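Side-chain contacts in Rna-directed RNA polymerase (Infectious pancreatic necrosis virus, PDB 3ZED), which polymerises ribonucleoside triphosphates into RNA on a viral RNA template and probably exists both free and covalently linked to the genome: residues R435-P438 against T439-T442; S280-P283 against E284-V287; A122-I125 against T126-K129; T132-L135 against L136-F140. All coordinates share one frame; numbering follows the deposited sequence.

Contact 1: R435-P438 against T439-T442; sequences RYNP and TWAT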
ATOM      1  N   ARG B 435     -17.585 -18.550   0.735  1.00 57.00           N
ATOM      2  CA  ARG B 435     -16.920 -18.660  -0.569  1.00 56.59           C
ATOM      3  C   ARG B 435     -15.458 -19.061  -0.311  1.00 58.66           C
ATOM      4  O   ARG B 435     -14.522 -18.486  -0.868  1.00 56.11           O
ATOM      5  CB  ARG B 435     -17.045 -17.346  -1.371  1.00 54.66           C
ATOM      6  CG  ARG B 435     -18.431 -17.113  -1.945  1.00 53.70           C
ATOM      7  CD  ARG B 435     -18.518 -15.891  -2.830  1.00 50.12           C
ATOM      8  NE  ARG B 435     -17.758 -16.055  -4.077  1.00 50.79           N
ATOM      9  CZ  ARG B 435     -17.697 -15.146  -5.046  1.00 61.39           C
ATOM     10  NH1 ARG B 435     -18.384 -14.016  -4.950  1.00 47.87           N
ATOM     11  NH2 ARG B 435     -16.942 -15.359  -6.116  1.00 50.42           N
ATOM     12  N   TYR B 436     -15.290 -20.054   0.584  1.00 54.78           N
ATOM     13  CA  TYR B 436     -14.019 -20.619   1.013  1.00 53.11           C
ATOM     14  C   TYR B 436     -14.253 -21.959   1.703  1.00 57.65           C
ATOM     15  O   TYR B 436     -15.363 -22.248   2.151  1.00 56.53           O
ATOM     16  CB  TYR B 436     -13.253 -19.646   1.944  1.00 52.15           C
ATOM     17  CG  TYR B 436     -14.027 -19.184   3.164  1.00 52.20           C
ATOM     18  CD1 TYR B 436     -14.104 -19.977   4.310  1.00 54.21           C
ATOM     19  CD2 TYR B 436     -14.680 -17.956   3.175  1.00 51.41           C
ATOM     20  CE1 TYR B 436     -14.812 -19.557   5.435  1.00 53.16           C
ATOM     21  CE2 TYR B 436     -15.399 -17.529   4.291  1.00 52.63           C
ATOM     22  CZ  TYR B 436     -15.466 -18.337   5.419  1.00 58.80           C
ATOM     23  OH  TYR B 436     -16.174 -17.920   6.517  1.00 54.35           O
ATOM     24  N   ASN B 437     -13.195 -22.772   1.788  1.00 55.15           N
ATOM     25  CA  ASN B 437     -13.216 -24.062   2.447  1.00 56.22           C
ATOM     26  C   ASN B 437     -12.378 -23.992   3.753  1.00 61.71           C
ATOM     27  O   ASN B 437     -11.760 -22.937   4.016  1.00 60.71           O
ATOM     28  CB  ASN B 437     -12.725 -25.164   1.482  1.00 54.48           C
ATOM     29  CG  ASN B 437     -11.297 -25.113   0.973  1.00 59.55           C
ATOM     30  OD1 ASN B 437     -10.397 -24.469   1.524  1.00 51.17           O
ATOM     31  ND2 ASN B 437     -11.037 -25.909  -0.042  1.00 52.10           N
ATOM     32  N   PRO B 438     -12.323 -25.075   4.580  1.00 59.49           N
ATOM     33  CA  PRO B 438     -11.529 -25.001   5.823  1.00 58.89           C
ATOM     34  C   PRO B 438     -10.036 -24.709   5.611  1.00 61.82           C
ATOM     35  O   PRO B 438      -9.447 -23.984   6.422  1.00 61.04           O
ATOM     36  CB  PRO B 438     -11.744 -26.381   6.455  1.00 62.53           C
ATOM     37  CG  PRO B 438     -13.073 -26.817   5.941  1.00 67.23           C
ATOM     38  CD  PRO B 438     -13.038 -26.373   4.497  1.00 61.96           C
ATOM     39  N   THR B 439      -9.424 -25.235   4.534  1.00 58.29           N
ATOM     40  CA  THR B 439      -7.996 -24.993   4.251  1.00 57.41           C
ATOM     41  C   THR B 439      -7.707 -23.495   4.085  1.00 58.11           C
ATOM     42  O   THR B 439      -6.746 -22.994   4.679  1.00 55.30           O
ATOM     43  CB  THR B 439      -7.561 -25.778   3.010  1.00 63.60           C
ATOM     44  OG1 THR B 439      -7.682 -27.162   3.311  1.00 63.29           O
ATOM     45  CG2 THR B 439      -6.124 -25.463   2.559  1.00 60.17           C
ATOM     46  N   TRP B 440      -8.547 -22.790   3.310  1.00 54.87           N
ATOM     47  CA  TRP B 440      -8.335 -21.363   3.081  1.00 54.07           C
ATOM     48  C   TRP B 440      -8.705 -20.520   4.313  1.00 56.67           C
ATOM     49  O   TRP B 440      -8.066 -19.492   4.537  1.00 53.60           O
ATOM     50  CB  TRP B 440      -9.051 -20.887   1.824  1.00 52.81           C
ATOM     51  CG  TRP B 440      -8.188 -21.065   0.613  1.00 54.24           C
ATOM     52  CD1 TRP B 440      -8.132 -22.157  -0.208  1.00 58.65           C
ATOM     53  CD2 TRP B 440      -7.170 -20.164   0.156  1.00 52.64           C
ATOM     54  NE1 TRP B 440      -7.197 -21.955  -1.199  1.00 58.01           N
ATOM     55  CE2 TRP B 440      -6.591 -20.738  -0.999  1.00 57.50           C
ATOM     56  CE3 TRP B 440      -6.707 -18.912   0.597  1.00 52.31           C
ATOM     57  CZ2 TRP B 440      -5.546 -20.120  -1.696  1.00 55.75           C
ATOM     58  CZ3 TRP B 440      -5.706 -18.278  -0.122  1.00 52.82           C
ATOM     59  CH2 TRP B 440      -5.132 -18.882  -1.251  1.00 53.93           C
ATOM     60  N   ALA B 441      -9.662 -20.984   5.146  1.00 55.12           N
ATOM     61  CA  ALA B 441     -10.006 -20.325   6.423  1.00 54.23           C
ATOM     62  C   ALA B 441      -8.812 -20.450   7.385  1.00 56.31           C
ATOM     63  O   ALA B 441      -8.519 -19.500   8.098  1.00 55.01           O
ATOM     64  CB  ALA B 441     -11.252 -20.963   7.042  1.00 56.44           C
ATOM     65  N   THR B 442      -8.080 -21.588   7.339  1.00 53.20           N
ATOM     66  CA  THR B 442      -6.888 -21.847   8.157  1.00 53.39           C
ATOM     67  C   THR B 442      -5.751 -20.926   7.719  1.00 56.48           C
ATOM     68  O   THR B 442      -5.110 -20.302   8.566  1.00 55.01           O
ATOM     69  CB  THR B 442      -6.480 -23.330   8.057  1.00 59.93           C
ATOM     70  OG1 THR B 442      -7.602 -24.120   8.438  1.00 60.90           O
ATOM     71  CG2 THR B 442      -5.274 -23.681   8.944  1.00 60.68           C
TER
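The amide of Asn437 turns its OD1 toward the backbone N-H of Trp440, 3.1 Å from OD1 to N, and the donor lies almost straight out along the side-chain C=O axis. A chi1 of 64°, which sets CG between the backbone N and the carbonyl carbon, folds the amide back over the first helical turn. The same OD1 also lies in the plane of the indole at its edge, 3.7 Å from Trp440 CD1; on that rim the ring NE1 is engaged by the carbonyl of Trp219. Tyr436 approaches differently. Its ring meets the methyl of Ala441 obliquely, CD1 to CB 4.1 Å, while helices 724-732 and 740-752 supply further neighbours for the phenol. Pro438 O, next after the capping Asn437, is gripped twice by Thr442: the hydroxyl OG1 donates at 2.7 Å and the backbone N at 2.9 Å, from opposite faces of the carbonyl plane. Hydroxyl and main chain thus share one acceptor, which probably fixes the rotation of the threonine. A side chain that accepts from the amide three residues ahead, followed by proline in the first turn, is a classical Asn N-cap, here starting helix 438-452 of the polymerase palm region.

Contact 2: S280-P283 against E284-V287; sequences SADP and EAGV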
ATOM      1  N   SER B 280      -5.128 -33.910   9.637  1.00 78.60           N
ATOM      2  CA  SER B 280      -4.343 -35.111   9.925  1.00 79.40           C
ATOM      3  C   SER B 280      -4.614 -35.599  11.362  1.00 84.69           C
ATOM      4  O   SER B 280      -5.358 -34.950  12.101  1.00 82.00           O
ATOM      5  CB  SER B 280      -2.851 -34.844   9.708  1.00 79.80           C
ATOM      6  OG  SER B 280      -2.294 -33.946  10.656  1.00 78.31           O
ATOM      7  N   ALA B 281      -4.017 -36.747  11.748  1.00 85.77           N
ATOM      8  CA  ALA B 281      -4.185 -37.345  13.079  1.00 88.21           C
ATOM      9  C   ALA B 281      -3.594 -36.460  14.182  1.00 91.79           C
ATOM     10  O   ALA B 281      -4.063 -36.516  15.322  1.00 92.50           O
ATOM     11  CB  ALA B 281      -3.550 -38.725  13.122  1.00 91.28           C
ATOM     12  N   ASP B 282      -2.583 -35.641  13.840  1.00 86.86           N
ATOM     13  CA  ASP B 282      -1.937 -34.694  14.747  1.00 84.87           C
ATOM     14  C   ASP B 282      -1.816 -33.323  14.026  1.00 85.57           C
ATOM     15  O   ASP B 282      -0.749 -33.016  13.477  1.00 84.36           O
ATOM     16  CB  ASP B 282      -0.568 -35.241  15.222  1.00 87.75           C
ATOM     17  CG  ASP B 282       0.101 -34.488  16.371  1.00101.56           C
ATOM     18  OD1 ASP B 282      -0.306 -33.324  16.652  1.00 99.94           O
ATOM     19  OD2 ASP B 282       1.055 -35.040  16.963  1.00109.24           O
ATOM     20  N   PRO B 283      -2.905 -32.498  13.981  1.00 79.65           N
ATOM     21  CA  PRO B 283      -2.812 -31.192  13.294  1.00 76.17           C
ATOM     22  C   PRO B 283      -1.746 -30.261  13.880  1.00 78.91           C
ATOM     23  O   PRO B 283      -1.138 -29.506  13.112  1.00 76.74           O
ATOM     24  CB  PRO B 283      -4.216 -30.592  13.446  1.00 76.91           C
ATOM     25  CG  PRO B 283      -5.103 -31.749  13.755  1.00 83.72           C
ATOM     26  CD  PRO B 283      -4.254 -32.694  14.552  1.00 81.29           C
ATOM     27  N   GLU B 284      -1.485 -30.322  15.204  1.00 75.59           N
ATOM     28  CA  GLU B 284      -0.471 -29.459  15.806  1.00 74.55           C
ATOM     29  C   GLU B 284       0.941 -29.753  15.251  1.00 79.18           C
ATOM     30  O   GLU B 284       1.592 -28.826  14.766  1.00 78.02           O
ATOM     31  CB  GLU B 284      -0.482 -29.530  17.330  1.00 76.80           C
ATOM     32  CG  GLU B 284       0.227 -28.344  17.962  1.00 88.86           C
ATOM     33  CD  GLU B 284      -0.344 -27.915  19.297  1.00104.17           C
ATOM     34  OE1 GLU B 284      -1.355 -27.173  19.313  1.00101.83           O
ATOM     35  OE2 GLU B 284       0.229 -28.324  20.332  1.00 78.78           O
ATOM     36  N   ALA B 285       1.394 -31.018  15.295  1.00 77.09           N
ATOM     37  CA  ALA B 285       2.716 -31.403  14.789  1.00 77.00           C
ATOM     38  C   ALA B 285       2.804 -31.203  13.273  1.00 80.98           C
ATOM     39  O   ALA B 285       3.832 -30.751  12.781  1.00 79.54           O
ATOM     40  CB  ALA B 285       3.025 -32.850  15.143  1.00 79.68           C
ATOM     41  N   GLY B 286       1.718 -31.528  12.568  1.00 78.46           N
ATOM     42  CA  GLY B 286       1.608 -31.428  11.120  1.00 77.51           C
ATOM     43  C   GLY B 286       1.682 -30.011  10.611  1.00 79.84           C
ATOM     44  O   GLY B 286       2.478 -29.728   9.711  1.00 80.05           O
ATOM     45  N   VAL B 287       0.844 -29.110  11.169  1.00 74.16           N
ATOM     46  CA  VAL B 287       0.785 -27.691  10.771  1.00 70.63           C
ATOM     47  C   VAL B 287       2.122 -27.013  11.111  1.00 71.57           C
ATOM     48  O   VAL B 287       2.674 -26.315  10.254  1.00 70.21           O
ATOM     49  CB  VAL B 287      -0.441 -26.961  11.390  1.00 73.50           C
ATOM     50  CG1 VAL B 287      -0.312 -25.443  11.322  1.00 70.87           C
ATOM     51  CG2 VAL B 287      -1.737 -27.417  10.721  1.00 73.88           C
TER
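Chi1 of Asp282 is -169°, with CG anti to the backbone N, and this carries the carboxylate forward to the amide of Ala285. OD1 accepts from Ala285 N at 3.2 Å in a bond that is nearly straight at the hydrogen, 175°. The donor nevertheless approaches from well above the carboxylate plane, about 65° out of it. The second oxygen is used differently: OD2 rests beside the methyl of Ala285, 3.5 Å from its CB, so one carboxylate both caps the helix and packs against it. This is the N-cap of helix 283-293, built on an Asp-Pro pair in which the proline fills the first turn, where its lack of an N-H costs no helical bond. The negative charge at this helix start would probably interact favourably with the helix dipole. Main-chain bonds continue the turn, from Gly286 N to Asp282 O at 3.0 Å and from Val287 N to Pro283 O at 2.8 Å. Val287 presses CB and CG2 close to that same Pro283 O, CG2 at 3.2 Å, and its branches also meet Leu274 and Ala277 of helix 260-278 and Leu740 of helix 740-752. Glu284, whose CB lies 3.9 Å from Asp282 OD1, leads its carboxylate away from the cap to a salt bridge with Arg736.

Contact 3: A122-I125 against T126-K129; sequences APDI and TLLK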
ATOM      1  N   ALA B 122      21.116  12.311  -9.393  1.00 47.50           N
ATOM      2  CA  ALA B 122      21.673  13.603  -9.769  1.00 46.74           C
ATOM      3  C   ALA B 122      20.586  14.695  -9.699  1.00 47.89           C
ATOM      4  O   ALA B 122      19.493  14.482 -10.200  1.00 45.64           O
ATOM      5  CB  ALA B 122      22.280  13.538 -11.161  1.00 48.16           C
ATOM      6  N   PRO B 123      20.849  15.835  -9.025  1.00 43.54           N
ATOM      7  CA  PRO B 123      19.838  16.899  -8.975  1.00 43.15           C
ATOM      8  C   PRO B 123      19.673  17.553 -10.342  1.00 50.97           C
ATOM      9  O   PRO B 123      20.627  17.557 -11.136  1.00 53.44           O
ATOM     10  CB  PRO B 123      20.424  17.893  -7.956  1.00 44.91           C
ATOM     11  CG  PRO B 123      21.875  17.685  -8.030  1.00 49.59           C
ATOM     12  CD  PRO B 123      22.089  16.238  -8.336  1.00 44.86           C
ATOM     13  N   ASP B 124      18.493  18.123 -10.625  1.00 47.08           N
ATOM     14  CA  ASP B 124      18.282  18.799 -11.910  1.00 46.63           C
ATOM     15  C   ASP B 124      18.881  20.223 -11.877  1.00 50.15           C
ATOM     16  O   ASP B 124      18.177  21.219 -11.704  1.00 49.23           O
ATOM     17  CB  ASP B 124      16.798  18.813 -12.315  1.00 46.66           C
ATOM     18  CG  ASP B 124      16.575  19.144 -13.771  1.00 46.94           C
ATOM     19  OD1 ASP B 124      17.526  19.630 -14.432  1.00 48.04           O
ATOM     20  OD2 ASP B 124      15.453  18.964 -14.241  1.00 52.55           O
ATOM     21  N   ILE B 125      20.200  20.286 -12.083  1.00 48.35           N
ATOM     22  CA  ILE B 125      21.054  21.475 -12.120  1.00 49.09           C
ATOM     23  C   ILE B 125      20.738  22.331 -13.366  1.00 51.28           C
ATOM     24  O   ILE B 125      20.877  23.564 -13.310  1.00 49.36           O
ATOM     25  CB  ILE B 125      22.544  20.990 -12.073  1.00 54.44           C
ATOM     26  CG1 ILE B 125      22.901  20.461 -10.666  1.00 56.09           C
ATOM     27  CG2 ILE B 125      23.563  22.022 -12.538  1.00 56.87           C
ATOM     28  CD1 ILE B 125      22.292  21.226  -9.453  1.00 63.81           C
ATOM     29  N   THR B 126      20.304  21.680 -14.473  1.00 49.20           N
ATOM     30  CA  THR B 126      19.915  22.385 -15.703  1.00 49.42           C
ATOM     31  C   THR B 126      18.687  23.244 -15.372  1.00 49.25           C
ATOM     32  O   THR B 126      18.695  24.429 -15.687  1.00 49.24           O
ATOM     33  CB  THR B 126      19.702  21.407 -16.875  1.00 62.99           C
ATOM     34  OG1 THR B 126      20.854  20.570 -16.973  1.00 66.88           O
ATOM     35  CG2 THR B 126      19.518  22.124 -18.206  1.00 64.81           C
ATOM     36  N   LEU B 127      17.688  22.673 -14.662  1.00 43.65           N
ATOM     37  CA  LEU B 127      16.480  23.395 -14.248  1.00 41.84           C
ATOM     38  C   LEU B 127      16.838  24.551 -13.295  1.00 47.67           C
ATOM     39  O   LEU B 127      16.304  25.654 -13.464  1.00 49.50           O
ATOM     40  CB  LEU B 127      15.429  22.442 -13.624  1.00 39.98           C
ATOM     41  CG  LEU B 127      14.115  23.059 -13.112  1.00 42.70           C
ATOM     42  CD1 LEU B 127      13.315  23.727 -14.233  1.00 42.36           C
ATOM     43  CD2 LEU B 127      13.278  22.029 -12.414  1.00 42.71           C
ATOM     44  N   LEU B 128      17.768  24.343 -12.359  1.00 44.52           N
ATOM     45  CA  LEU B 128      18.195  25.392 -11.419  1.00 43.91           C
ATOM     46  C   LEU B 128      18.794  26.589 -12.171  1.00 47.30           C
ATOM     47  O   LEU B 128      18.528  27.744 -11.792  1.00 45.12           O
ATOM     48  CB  LEU B 128      19.215  24.841 -10.371  1.00 44.43           C
ATOM     49  CG  LEU B 128      19.831  25.861  -9.388  1.00 48.42           C
ATOM     50  CD1 LEU B 128      18.748  26.562  -8.569  1.00 47.15           C
ATOM     51  CD2 LEU B 128      20.812  25.192  -8.451  1.00 51.23           C
ATOM     52  N   LYS B 129      19.624  26.311 -13.212  1.00 45.63           N
ATOM     53  CA  LYS B 129      20.218  27.353 -14.063  1.00 47.27           C
ATOM     54  C   LYS B 129      19.109  28.132 -14.783  1.00 49.34           C
ATOM     55  O   LYS B 129      19.106  29.364 -14.760  1.00 49.87           O
ATOM     56  CB  LYS B 129      21.209  26.748 -15.078  1.00 52.47           C
ATOM     57  CG  LYS B 129      22.545  26.324 -14.475  1.00 61.59           C
ATOM     58  CD  LYS B 129      23.259  25.292 -15.335  1.00 70.18           C
ATOM     59  CE  LYS B 129      24.595  24.916 -14.744  1.00 87.45           C
ATOM     60  NZ  LYS B 129      25.083  23.615 -15.265  1.00 96.97           N
TER
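Ile125 O takes the backbone N-H of Lys129 at 3.0 Å, the shortest of the three hydrogen bonds that join 122-125 to 126-129. The aliphatic part of the same lysine runs past this carbonyl, its CG 3.4 Å from Ile125 O. With chi1 of -75°, CG stands beside the backbone N, and the extended remainder of the chain passes the isoleucine, NZ coming to 3.5 Å from Ile125 CG2. The two side chains cross obliquely, methyl against ammonium end. The other branch of Ile125 diverges from it: CD1 approaches Leu128 CD2 at 4.4 Å, and both residues also pack on Ile154 of helix 143-156. The helix itself opens one residue earlier, where Asp124 is the N-cap of helix 125-137 and also the centre of an inverse gamma turn. Its OD1 accepts from Leu127 N at 3.1 Å, the donor standing some 62° out of the carboxylate plane. The Asp124 and Leu127 side chains cross at about a right angle, with Asp124 CG 3.5 Å from Leu127 CB. OD2 is held by the hydroxyl of Tyr613, with Arg612 as a long, weak ion pair; this outside grip probably fixes the rotation of the capping group. Leu127 packs on Ala630 of helix 625-645, while Leu128 N completes the turn by donating to Asp124 O.

Contact 4: T132-L135 against L136-F140; sequences TFFL and LENDF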
ATOM      1  N   THR B 132      17.086  30.436 -12.433  1.00 43.62           N
ATOM      2  CA  THR B 132      17.875  31.645 -12.141  1.00 45.11           C
ATOM      3  C   THR B 132      17.816  32.640 -13.320  1.00 50.14           C
ATOM      4  O   THR B 132      17.645  33.848 -13.093  1.00 49.02           O
ATOM      5  CB  THR B 132      19.333  31.289 -11.819  1.00 51.48           C
ATOM      6  OG1 THR B 132      19.349  30.292 -10.812  1.00 50.37           O
ATOM      7  CG2 THR B 132      20.144  32.502 -11.369  1.00 53.25           C
ATOM      8  N   PHE B 133      17.965  32.139 -14.562  1.00 47.55           N
ATOM      9  CA  PHE B 133      17.898  33.013 -15.736  1.00 49.72           C
ATOM     10  C   PHE B 133      16.533  33.670 -15.851  1.00 52.02           C
ATOM     11  O   PHE B 133      16.462  34.863 -16.120  1.00 52.39           O
ATOM     12  CB  PHE B 133      18.216  32.281 -17.057  1.00 52.98           C
ATOM     13  CG  PHE B 133      17.956  33.157 -18.281  1.00 56.78           C
ATOM     14  CD1 PHE B 133      18.657  34.348 -18.471  1.00 61.13           C
ATOM     15  CD2 PHE B 133      16.971  32.816 -19.207  1.00 59.56           C
ATOM     16  CE1 PHE B 133      18.406  35.158 -19.585  1.00 63.36           C
ATOM     17  CE2 PHE B 133      16.742  33.609 -20.333  1.00 63.43           C
ATOM     18  CZ  PHE B 133      17.481  34.760 -20.527  1.00 63.01           C
ATOM     19  N   PHE B 134      15.454  32.912 -15.638  1.00 45.90           N
ATOM     20  CA  PHE B 134      14.138  33.504 -15.787  1.00 43.86           C
ATOM     21  C   PHE B 134      13.822  34.441 -14.614  1.00 45.87           C
ATOM     22  O   PHE B 134      13.069  35.395 -14.821  1.00 43.71           O
ATOM     23  CB  PHE B 134      13.062  32.431 -16.023  1.00 44.05           C
ATOM     24  CG  PHE B 134      13.114  31.875 -17.436  1.00 46.39           C
ATOM     25  CD1 PHE B 134      12.905  32.705 -18.543  1.00 50.80           C
ATOM     26  CD2 PHE B 134      13.360  30.522 -17.662  1.00 46.88           C
ATOM     27  CE1 PHE B 134      12.940  32.184 -19.850  1.00 51.35           C
ATOM     28  CE2 PHE B 134      13.407  30.006 -18.968  1.00 50.10           C
ATOM     29  CZ  PHE B 134      13.195  30.841 -20.056  1.00 48.71           C
ATOM     30  N   LEU B 135      14.454  34.242 -13.418  1.00 43.20           N
ATOM     31  CA  LEU B 135      14.235  35.181 -12.306  1.00 44.58           C
ATOM     32  C   LEU B 135      14.900  36.553 -12.626  1.00 49.75           C
ATOM     33  O   LEU B 135      14.408  37.610 -12.190  1.00 48.10           O
ATOM     34  CB  LEU B 135      14.746  34.629 -10.963  1.00 45.39           C
ATOM     35  CG  LEU B 135      14.485  35.523  -9.726  1.00 51.61           C
ATOM     36  CD1 LEU B 135      13.101  35.318  -9.200  1.00 50.58           C
ATOM     37  CD2 LEU B 135      15.485  35.273  -8.623  1.00 54.53           C
ATOM     38  N   LEU B 136      16.025  36.506 -13.380  1.00 48.02           N
ATOM     39  CA  LEU B 136      16.775  37.668 -13.851  1.00 49.97           C
ATOM     40  C   LEU B 136      15.963  38.532 -14.810  1.00 56.03           C
ATOM     41  O   LEU B 136      16.228  39.729 -14.912  1.00 56.85           O
ATOM     42  CB  LEU B 136      18.064  37.232 -14.580  1.00 50.93           C
ATOM     43  CG  LEU B 136      19.192  36.579 -13.769  1.00 55.52           C
ATOM     44  CD1 LEU B 136      20.292  36.093 -14.700  1.00 56.24           C
ATOM     45  CD2 LEU B 136      19.750  37.518 -12.698  1.00 57.90           C
ATOM     46  N   GLU B 137      15.005  37.919 -15.532  1.00 53.54           N
ATOM     47  CA  GLU B 137      14.193  38.565 -16.587  1.00 54.17           C
ATOM     48  C   GLU B 137      12.723  38.806 -16.241  1.00 55.23           C
ATOM     49  O   GLU B 137      12.053  39.518 -16.981  1.00 54.39           O
ATOM     50  CB  GLU B 137      14.213  37.689 -17.860  1.00 55.69           C
ATOM     51  CG  GLU B 137      15.543  37.653 -18.589  1.00 70.05           C
ATOM     52  CD  GLU B 137      15.444  37.206 -20.032  1.00106.24           C
ATOM     53  OE1 GLU B 137      14.679  36.255 -20.320  1.00104.84           O
ATOM     54  OE2 GLU B 137      16.162  37.793 -20.874  1.00117.69           O
ATOM     55  N   ASN B 138      12.199  38.181 -15.182  1.00 51.09           N
ATOM     56  CA  ASN B 138      10.782  38.303 -14.849  1.00 49.87           C
ATOM     57  C   ASN B 138      10.544  38.683 -13.393  1.00 53.60           C
ATOM     58  O   ASN B 138      11.078  38.037 -12.501  1.00 52.86           O
ATOM     59  CB  ASN B 138      10.066  36.981 -15.132  1.00 47.64           C
ATOM     60  CG  ASN B 138      10.096  36.503 -16.558  1.00 58.76           C
ATOM     61  OD1 ASN B 138       9.219  36.810 -17.356  1.00 58.88           O
ATOM     62  ND2 ASN B 138      11.043  35.648 -16.885  1.00 46.90           N
ATOM     63  N   ASP B 139       9.692  39.692 -13.153  1.00 50.75           N
ATOM     64  CA  ASP B 139       9.328  40.085 -11.797  1.00 49.41           C
ATOM     65  C   ASP B 139       8.050  39.324 -11.382  1.00 49.28           C
ATOM     66  O   ASP B 139       6.956  39.884 -11.299  1.00 49.15           O
ATOM     67  CB  ASP B 139       9.170  41.620 -11.630  1.00 51.82           C
ATOM     68  CG  ASP B 139       8.846  42.090 -10.206  1.00 61.33           C
ATOM     69  OD1 ASP B 139       9.006  41.270  -9.238  1.00 63.43           O
ATOM     70  OD2 ASP B 139       8.406  43.259 -10.051  1.00 62.44           O
ATOM     71  N   PHE B 140       8.218  38.047 -11.134  1.00 44.12           N
ATOM     72  CA  PHE B 140       7.196  37.171 -10.577  1.00 41.37           C
ATOM     73  C   PHE B 140       7.239  37.318  -9.050  1.00 46.40           C
ATOM     74  O   PHE B 140       8.293  37.045  -8.477  1.00 46.79           O
ATOM     75  CB  PHE B 140       7.440  35.700 -10.983  1.00 41.18           C
ATOM     76  CG  PHE B 140       7.341  35.358 -12.454  1.00 40.77           C
ATOM     77  CD1 PHE B 140       6.267  35.806 -13.221  1.00 40.45           C
ATOM     78  CD2 PHE B 140       8.270  34.512 -13.052  1.00 41.01           C
ATOM     79  CE1 PHE B 140       6.134  35.428 -14.557  1.00 40.40           C
ATOM     80  CE2 PHE B 140       8.141  34.144 -14.395  1.00 42.93           C
ATOM     81  CZ  PHE B 140       7.065  34.598 -15.136  1.00 40.38           C
TER
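Residues 132-135 run as regular helix into 136-137, where the bonding weakens: Leu136 N donates soundly to Thr132 O at 3.1 Å, but Glu137 N reaches Phe133 O only in a weak bond and turns also to Phe134 O. From Asn138 on the chain is loop, with Asp139 at the centre of an inverse gamma turn. Phe134 O accepts from several donors at this C-terminal part of helix 125-137, Asn138 N giving only a weak bond. Asn138 folds its amide back, CG beside the backbone N at chi1 -61°, so that ND2 donates to Phe134 O at 2.9 Å and nearly straight, with the acceptor close to the amide plane; Glu137 N comes to the same oxygen from above the carbonyl plane. The Asn138 and Phe134 side chains lie side by side, pointing the same way, and ND2 sits at the ring edge, 3.9 Å from CD1. Glu137 lays its carboxylate obliquely against the Phe133 ring, planes 40° apart, tightly enough that OE1 is 3.2 Å from CZ. Leu136 CD1 comes within 4.5 Å of Phe133 CD1, a loose apolar contact. Phe133 in turn places CD2 over the centre of the Phe134 ring, which also meets His633 edge-to-face.

From the N terminus, contact 3 comes first, turning the loop after strand 101-102 into helix 125-137; contact 4 follows on the same helix, about 16 Å away between centres, where the chain leaves it. The pair therefore brackets one helix, which lies against helices 143-156 and 625-645. Contact 2 then closes the short loop between helices 260-278 and 283-293, and contact 1 ends the longer loop from helix 412-426 into helix 438-452. These two lie about 17 Å apart between centres, across the chain's centre from the first pair, and both lean on helix 740-752. All four run in series, without nesting or crossing; three start helices with a capped turn.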